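Local coordinates for arginase (Thermus thermophilus, PDB 2EF5), which probably hydrolyses L-arginine to L-ornithine and urea, using two manganese ions in each subunit, at residues A[166-171]-A[218-223]; A[90-95]-A[258-263]. One frame throughout, in Å; residues are numbered along the deposited sequence.

In the fold
Both contacts are buried and reach the same parallel sheet at the C-terminal ends of its strands, near the manganese site. Contact 2 lies closer to the centre of the chain and joins two adjacent strands, 87-93 and 255-261, through regular backbone bonding and aliphatic packing. Contact 1 is smaller and lies at the end of strand 162-167 and in the loop after strand 212-217, where one arginine collects backbone carbonyls and D219 ligates manganese. Along the chain it is nested inside the span closed by contact 2, and the two meet where A218 N and V261 O form a probable hydrogen bond, 3.1 Å apart. A second subunit touches contact 1 but not contact 2.

Contact 1. Residues A[166-171]-A[218-223]; sequences GVRSLD and ADVLDP. With MN (manganese (II) ion), chain G.
R168 reaches edge-on to the carbonyl of V220 with NH2, while its NH1 meets D219 O obliquely. The bend at chi3 (69°) brings NE and NH2 back toward the chain's own G166 O, which accepts NH2 on an in-plane lone pair at 3.3 Å and NE only weakly. NH2 also donates to V220 O; the 2.3 Å between R168 NH2 and V220 O is too short to take literally, so the exact length of this bond is doubtful. NH1 reaches D219 O weakly, at 3.2 Å and well off a straight line (122°), and V233 O gives it a further acceptor. One guanidinium thus ties three carbonyls from the two segments together. Beside R168 NH2, V220 CG2 packs 3.9 Å from G166 CA. A side chain on G166 would run into that methyl group, and the backbone angles there also call for glycine. The carboxylate of D219 goes to manganese instead: OD2 is 2.2 Å from the ion, whereas OD1 stays 3.1 Å from it and is held by the amide of A119, a second-shell partner. D118, H120 and D217 belong to the same metal site. R168 meets this ligand through its main-chain O, and only weakly. In the sheet, strand 113-117 separates strand 162-167 from strand 212-217. L221 packs on M276 and L277 of helix 272-284, L170 rests on helix 172-181, and I289 of a second subunit covers R168 and L170.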
ATOM      1  N   GLY A 166     -21.000  12.226   5.596  1.00 18.24           N
ATOM      2  CA  GLY A 166     -20.722  13.595   5.196  1.00 19.43           C
ATOM      3  C   GLY A 166     -19.622  14.310   5.957  1.00 21.28           C
ATOM      4  O   GLY A 166     -19.386  15.491   5.723  1.00 18.92           O
ATOM      5  N   VAL A 167     -18.939  13.601   6.852  1.00 20.46           N
ATOM      6  CA  VAL A 167     -17.888  14.213   7.655  1.00 22.09           C
ATOM      7  C   VAL A 167     -16.733  14.769   6.829  1.00 22.81           C
ATOM      8  O   VAL A 167     -16.257  14.124   5.895  1.00 23.91           O
ATOM      9  CB  VAL A 167     -17.338  13.206   8.696  1.00 22.02           C
ATOM     10  CG1 VAL A 167     -16.162  13.798   9.428  1.00 23.52           C
ATOM     11  CG2 VAL A 167     -18.437  12.845   9.680  1.00 21.62           C
ATOM     12  N   ARG A 168     -16.281  15.970   7.177  1.00 23.54           N
ATOM     13  CA  ARG A 168     -15.174  16.585   6.459  1.00 24.86           C
ATOM     14  C   ARG A 168     -14.258  17.387   7.380  1.00 26.20           C
ATOM     15  O   ARG A 168     -13.374  18.101   6.914  1.00 26.16           O
ATOM     16  CB  ARG A 168     -15.714  17.481   5.339  1.00 25.79           C
ATOM     17  CG  ARG A 168     -16.277  18.809   5.800  1.00 26.81           C
ATOM     18  CD  ARG A 168     -17.181  19.433   4.744  1.00 30.48           C
ATOM     19  NE  ARG A 168     -18.390  18.639   4.634  1.00 33.32           N
ATOM     20  CZ  ARG A 168     -19.622  19.129   4.622  1.00 29.27           C
ATOM     21  NH1 ARG A 168     -19.840  20.436   4.702  1.00 25.75           N
ATOM     22  NH2 ARG A 168     -20.642  18.291   4.560  1.00 31.70           N
ATOM     23  N   SER A 169     -14.466  17.271   8.685  1.00 27.13           N
ATOM     24  CA  SER A 169     -13.642  17.997   9.645  1.00 28.91           C
ATOM     25  C   SER A 169     -13.608  17.257  10.976  1.00 29.82           C
ATOM     26  O   SER A 169     -14.639  17.108  11.638  1.00 29.87           O
ATOM     27  CB  SER A 169     -14.185  19.415   9.844  1.00 30.13           C
ATOM     28  OG  SER A 169     -13.363  20.149  10.738  1.00 30.77           O
ATOM     29  N   LEU A 170     -12.415  16.802  11.359  1.00 29.94           N
ATOM     30  CA  LEU A 170     -12.219  16.047  12.598  1.00 30.44           C
ATOM     31  C   LEU A 170     -11.007  16.511  13.400  1.00 31.97           C
ATOM     32  O   LEU A 170     -10.010  16.971  12.836  1.00 31.63           O
ATOM     33  CB  LEU A 170     -12.028  14.562  12.284  1.00 29.19           C
ATOM     34  CG  LEU A 170     -13.157  13.801  11.596  1.00 28.99           C
ATOM     35  CD1 LEU A 170     -12.646  12.450  11.129  1.00 28.37           C
ATOM     36  CD2 LEU A 170     -14.321  13.647  12.555  1.00 28.83           C
ATOM     37  N   ASP A 171     -11.100  16.381  14.720  1.00 32.70           N
ATOM     38  CA  ASP A 171      -9.991  16.738  15.595  1.00 34.60           C
ATOM     39  C   ASP A 171      -9.144  15.473  15.763  1.00 34.27           C
ATOM     40  O   ASP A 171      -9.655  14.357  15.657  1.00 33.99           O
ATOM     41  CB  ASP A 171     -10.506  17.219  16.958  1.00 35.81           C
ATOM     42  CG  ASP A 171     -11.303  18.508  16.863  1.00 38.45           C
ATOM     43  OD1 ASP A 171     -10.789  19.470  16.252  1.00 39.95           O
ATOM     44  OD2 ASP A 171     -12.434  18.566  17.401  1.00 38.92           O
ATOM     45  N   ALA A 218     -27.440  20.768   9.835  1.00 18.76           N
ATOM     46  CA  ALA A 218     -27.501  21.588   8.632  1.00 18.86           C
ATOM     47  C   ALA A 218     -26.146  21.797   7.979  1.00 19.02           C
ATOM     48  O   ALA A 218     -26.069  21.969   6.763  1.00 20.13           O
ATOM     49  CB  ALA A 218     -28.129  22.950   8.957  1.00 17.12           C
ATOM     50  N   ASP A 219     -25.078  21.782   8.771  1.00 18.75           N
ATOM     51  CA  ASP A 219     -23.761  22.018   8.207  1.00 19.19           C
ATOM     52  C   ASP A 219     -23.208  20.909   7.326  1.00 18.59           C
ATOM     53  O   ASP A 219     -22.118  21.049   6.798  1.00 17.72           O
ATOM     54  CB  ASP A 219     -22.743  22.365   9.301  1.00 20.03           C
ATOM     55  CG  ASP A 219     -22.336  21.170  10.142  1.00 22.56           C
ATOM     56  OD1 ASP A 219     -22.652  20.016   9.796  1.00 23.75           O
ATOM     57  OD2 ASP A 219     -21.669  21.397  11.166  1.00 28.49           O
ATOM     58  N   VAL A 220     -23.946  19.812   7.158  1.00 18.73           N
ATOM     59  CA  VAL A 220     -23.462  18.732   6.299  1.00 18.31           C
ATOM     60  C   VAL A 220     -23.596  19.188   4.847  1.00 18.64           C
ATOM     61  O   VAL A 220     -22.869  18.736   3.969  1.00 17.10           O
ATOM     62  CB  VAL A 220     -24.274  17.425   6.501  1.00 16.91           C
ATOM     63  CG1 VAL A 220     -25.665  17.566   5.905  1.00 16.26           C
ATOM     64  CG2 VAL A 220     -23.535  16.259   5.872  1.00 14.76           C
ATOM     65  N   LEU A 221     -24.535  20.096   4.614  1.00 18.41           N
ATOM     66  CA  LEU A 221     -24.784  20.629   3.282  1.00 19.03           C
ATOM     67  C   LEU A 221     -23.679  21.608   2.947  1.00 18.79           C
ATOM     68  O   LEU A 221     -23.124  22.246   3.833  1.00 19.12           O
ATOM     69  CB  LEU A 221     -26.123  21.363   3.244  1.00 19.71           C
ATOM     70  CG  LEU A 221     -27.363  20.522   3.531  1.00 22.29           C
ATOM     71  CD1 LEU A 221     -28.557  21.434   3.728  1.00 22.01           C
ATOM     72  CD2 LEU A 221     -27.597  19.546   2.384  1.00 24.87           C
ATOM     73  N   ASP A 222     -23.360  21.739   1.670  1.00 19.11           N
ATOM     74  CA  ASP A 222     -22.313  22.670   1.295  1.00 20.56           C
ATOM     75  C   ASP A 222     -22.727  24.058   1.788  1.00 21.16           C
ATOM     76  O   ASP A 222     -23.909  24.405   1.751  1.00 21.47           O
ATOM     77  CB  ASP A 222     -22.125  22.693  -0.225  1.00 21.92           C
ATOM     78  CG  ASP A 222     -20.859  23.396  -0.626  1.00 24.63           C
ATOM     79  OD1 ASP A 222     -19.771  22.795  -0.466  1.00 24.27           O
ATOM     80  OD2 ASP A 222     -20.937  24.561  -1.076  1.00 27.20           O
ATOM     81  N   PRO A 223     -21.763  24.860   2.273  1.00 22.68           N
ATOM     82  CA  PRO A 223     -22.047  26.213   2.773  1.00 24.91           C
ATOM     83  C   PRO A 223     -22.707  27.102   1.719  1.00 26.84           C
ATOM     84  O   PRO A 223     -23.512  27.978   2.034  1.00 26.07           O
ATOM     85  CB  PRO A 223     -20.666  26.728   3.173  1.00 26.19           C
ATOM     86  CG  PRO A 223     -19.956  25.481   3.619  1.00 23.66           C
ATOM     87  CD  PRO A 223     -20.362  24.485   2.541  1.00 23.92           C
TER
HETATM   88 MN    MN G1101     -21.781  19.871  12.766  1.00 42.16          MN

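Contact 2. Residues A[90-95]-A[258-263]; sequences IVLGGD and LDLVEV
I90, V91 and L92 pair in parallel register with L258, D259 and L260, the strand axes 4.7 Å apart and 14° from parallel. The ladder runs from V91 N to L258 O, from L260 N to V91 O and from G93 N to L260 O, each 2.9 Å long. Beyond the last bridge, E262 N still bonds to G94 O at 3.0 Å, carrying the pairing into the loops, while G93 O is buried without a partner. On one face, L260 CD1 touches both I90 CG2 and L92 CD2, 4.0 Å from each, the three methyls forming a triangle. L92 lies alongside L260, I90 across it at a slant. On the other face D259 runs alongside V91, with OD1 3.8 Å from V91 CB; S99, S102 and S215 satisfy its buried carboxylate. E262 follows the strand with positive phi (63°), and the bend at chi2 (-75°) carries OE2 to within 3.3 Å of D95 CA, where it accepts the amide of H96, a manganese ligand. E262 also packs on D217, another such ligand. D95 OD1 and E262 OE2 are unbonded like charges 4.4 Å apart, their repulsion probably eased by the L12 amide on D95 OD2 and the H96 amide on E262 OE2. An alanine in place of E262 would probably leave the H96 amide without this acceptor and open a gap beside D217, disturbing the backbone next to a metal ligand. Strand 2-8 flanks 87-93 and strand 212-217 flanks 255-261, so the pair is central in the sheet, with helix 272-284 packed on L258 and V263.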
ATOM      1  N   ILE A  90     -39.867  14.672  15.789  1.00 20.96           N
ATOM      2  CA  ILE A  90     -38.920  15.497  15.055  1.00 19.65           C
ATOM      3  C   ILE A  90     -38.512  16.587  16.031  1.00 20.01           C
ATOM      4  O   ILE A  90     -39.350  17.369  16.491  1.00 21.19           O
ATOM      5  CB  ILE A  90     -39.543  16.178  13.828  1.00 20.07           C
ATOM      6  CG1 ILE A  90     -40.006  15.130  12.815  1.00 18.56           C
ATOM      7  CG2 ILE A  90     -38.510  17.116  13.193  1.00 18.19           C
ATOM      8  CD1 ILE A  90     -40.679  15.734  11.589  1.00 19.86           C
ATOM      9  N   VAL A  91     -37.228  16.634  16.354  1.00 18.75           N
ATOM     10  CA  VAL A  91     -36.725  17.624  17.286  1.00 19.05           C
ATOM     11  C   VAL A  91     -36.001  18.731  16.529  1.00 18.55           C
ATOM     12  O   VAL A  91     -35.059  18.474  15.792  1.00 19.32           O
ATOM     13  CB  VAL A  91     -35.763  16.972  18.301  1.00 19.71           C
ATOM     14  CG1 VAL A  91     -35.319  17.998  19.333  1.00 20.26           C
ATOM     15  CG2 VAL A  91     -36.451  15.778  18.971  1.00 20.75           C
ATOM     16  N   LEU A  92     -36.468  19.960  16.718  1.00 18.27           N
ATOM     17  CA  LEU A  92     -35.898  21.133  16.074  1.00 19.46           C
ATOM     18  C   LEU A  92     -34.899  21.704  17.038  1.00 22.13           C
ATOM     19  O   LEU A  92     -35.207  21.949  18.203  1.00 22.56           O
ATOM     20  CB  LEU A  92     -36.972  22.183  15.809  1.00 18.34           C
ATOM     21  CG  LEU A  92     -38.270  21.663  15.196  1.00 19.38           C
ATOM     22  CD1 LEU A  92     -39.226  22.828  14.992  1.00 20.49           C
ATOM     23  CD2 LEU A  92     -37.984  20.959  13.874  1.00 17.41           C
ATOM     24  N   GLY A  93     -33.692  21.951  16.574  1.00 22.56           N
ATOM     25  CA  GLY A  93     -32.765  22.465  17.540  1.00 25.23           C
ATOM     26  C   GLY A  93     -31.879  23.625  17.230  1.00 28.21           C
ATOM     27  O   GLY A  93     -31.932  24.269  16.178  1.00 28.23           O
ATOM     28  N   GLY A  94     -31.092  23.895  18.260  1.00 29.63           N
ATOM     29  CA  GLY A  94     -30.075  24.896  18.229  1.00 26.93           C
ATOM     30  C   GLY A  94     -28.935  23.901  18.276  1.00 26.16           C
ATOM     31  O   GLY A  94     -28.792  23.104  17.344  1.00 22.53           O
ATOM     32  N   ASP A  95     -28.182  23.894  19.373  1.00 24.08           N
ATOM     33  CA  ASP A  95     -27.043  22.997  19.542  1.00 24.67           C
ATOM     34  C   ASP A  95     -27.340  21.532  19.294  1.00 23.67           C
ATOM     35  O   ASP A  95     -28.382  21.023  19.697  1.00 23.33           O
ATOM     36  CB  ASP A  95     -26.476  23.094  20.964  1.00 27.56           C
ATOM     37  CG  ASP A  95     -26.052  24.491  21.335  1.00 30.51           C
ATOM     38  OD1 ASP A  95     -25.502  25.192  20.462  1.00 33.12           O
ATOM     39  OD2 ASP A  95     -26.252  24.876  22.508  1.00 32.84           O
ATOM     40  N   LEU A 258     -36.208  11.848  14.115  1.00 18.63           N
ATOM     41  CA  LEU A 258     -35.339  12.778  13.403  1.00 18.82           C
ATOM     42  C   LEU A 258     -34.995  14.059  14.150  1.00 18.00           C
ATOM     43  O   LEU A 258     -35.857  14.639  14.809  1.00 17.84           O
ATOM     44  CB  LEU A 258     -36.020  13.161  12.077  1.00 15.98           C
ATOM     45  CG  LEU A 258     -35.489  14.364  11.292  1.00 15.42           C
ATOM     46  CD1 LEU A 258     -34.186  13.976  10.615  1.00 14.36           C
ATOM     47  CD2 LEU A 258     -36.500  14.805  10.252  1.00 16.67           C
ATOM     48  N   ASP A 259     -33.737  14.494  14.045  1.00 18.04           N
ATOM     49  CA  ASP A 259     -33.322  15.769  14.636  1.00 16.78           C
ATOM     50  C   ASP A 259     -32.955  16.674  13.464  1.00 16.01           C
ATOM     51  O   ASP A 259     -32.307  16.228  12.519  1.00 14.92           O
ATOM     52  CB  ASP A 259     -32.056  15.669  15.504  1.00 18.99           C
ATOM     53  CG  ASP A 259     -32.146  14.625  16.593  1.00 20.32           C
ATOM     54  OD1 ASP A 259     -33.222  14.448  17.188  1.00 22.37           O
ATOM     55  OD2 ASP A 259     -31.107  13.994  16.860  1.00 22.90           O
ATOM     56  N   LEU A 260     -33.360  17.938  13.535  1.00 16.24           N
ATOM     57  CA  LEU A 260     -33.026  18.939  12.521  1.00 16.70           C
ATOM     58  C   LEU A 260     -32.315  19.991  13.360  1.00 16.36           C
ATOM     59  O   LEU A 260     -32.957  20.800  14.023  1.00 15.08           O
ATOM     60  CB  LEU A 260     -34.289  19.523  11.887  1.00 17.17           C
ATOM     61  CG  LEU A 260     -35.161  18.556  11.084  1.00 17.99           C
ATOM     62  CD1 LEU A 260     -36.386  19.304  10.568  1.00 16.44           C
ATOM     63  CD2 LEU A 260     -34.364  17.979   9.915  1.00 17.58           C
ATOM     64  N   VAL A 261     -30.987  19.969  13.343  1.00 15.67           N
ATOM     65  CA  VAL A 261     -30.215  20.869  14.188  1.00 17.48           C
ATOM     66  C   VAL A 261     -29.256  21.845  13.522  1.00 18.25           C
ATOM     67  O   VAL A 261     -29.018  21.798  12.320  1.00 17.87           O
ATOM     68  CB  VAL A 261     -29.373  20.051  15.202  1.00 17.70           C
ATOM     69  CG1 VAL A 261     -30.274  19.111  16.013  1.00 19.46           C
ATOM     70  CG2 VAL A 261     -28.320  19.234  14.451  1.00 16.46           C
ATOM     71  N   GLU A 262     -28.711  22.723  14.360  1.00 20.69           N
ATOM     72  CA  GLU A 262     -27.719  23.725  13.986  1.00 21.82           C
ATOM     73  C   GLU A 262     -28.123  24.800  12.969  1.00 22.02           C
ATOM     74  O   GLU A 262     -27.263  25.441  12.364  1.00 21.61           O
ATOM     75  CB  GLU A 262     -26.442  23.011  13.532  1.00 22.56           C
ATOM     76  CG  GLU A 262     -25.761  22.175  14.632  1.00 26.13           C
ATOM     77  CD  GLU A 262     -25.011  23.025  15.658  1.00 28.64           C
ATOM     78  OE1 GLU A 262     -24.355  24.003  15.252  1.00 30.42           O
ATOM     79  OE2 GLU A 262     -25.061  22.712  16.867  1.00 29.74           O
ATOM     80  N   VAL A 263     -29.419  25.004  12.777  1.00 21.89           N
ATOM     81  CA  VAL A 263     -29.871  26.050  11.866  1.00 22.50           C
ATOM     82  C   VAL A 263     -29.655  27.391  12.590  1.00 22.24           C
ATOM     83  O   VAL A 263     -30.130  27.581  13.711  1.00 21.30           O
ATOM     84  CB  VAL A 263     -31.374  25.883  11.518  1.00 22.64           C
ATOM     85  CG1 VAL A 263     -31.847  27.048  10.663  1.00 21.55           C
ATOM     86  CG2 VAL A 263     -31.590  24.568  10.780  1.00 21.08           C
TER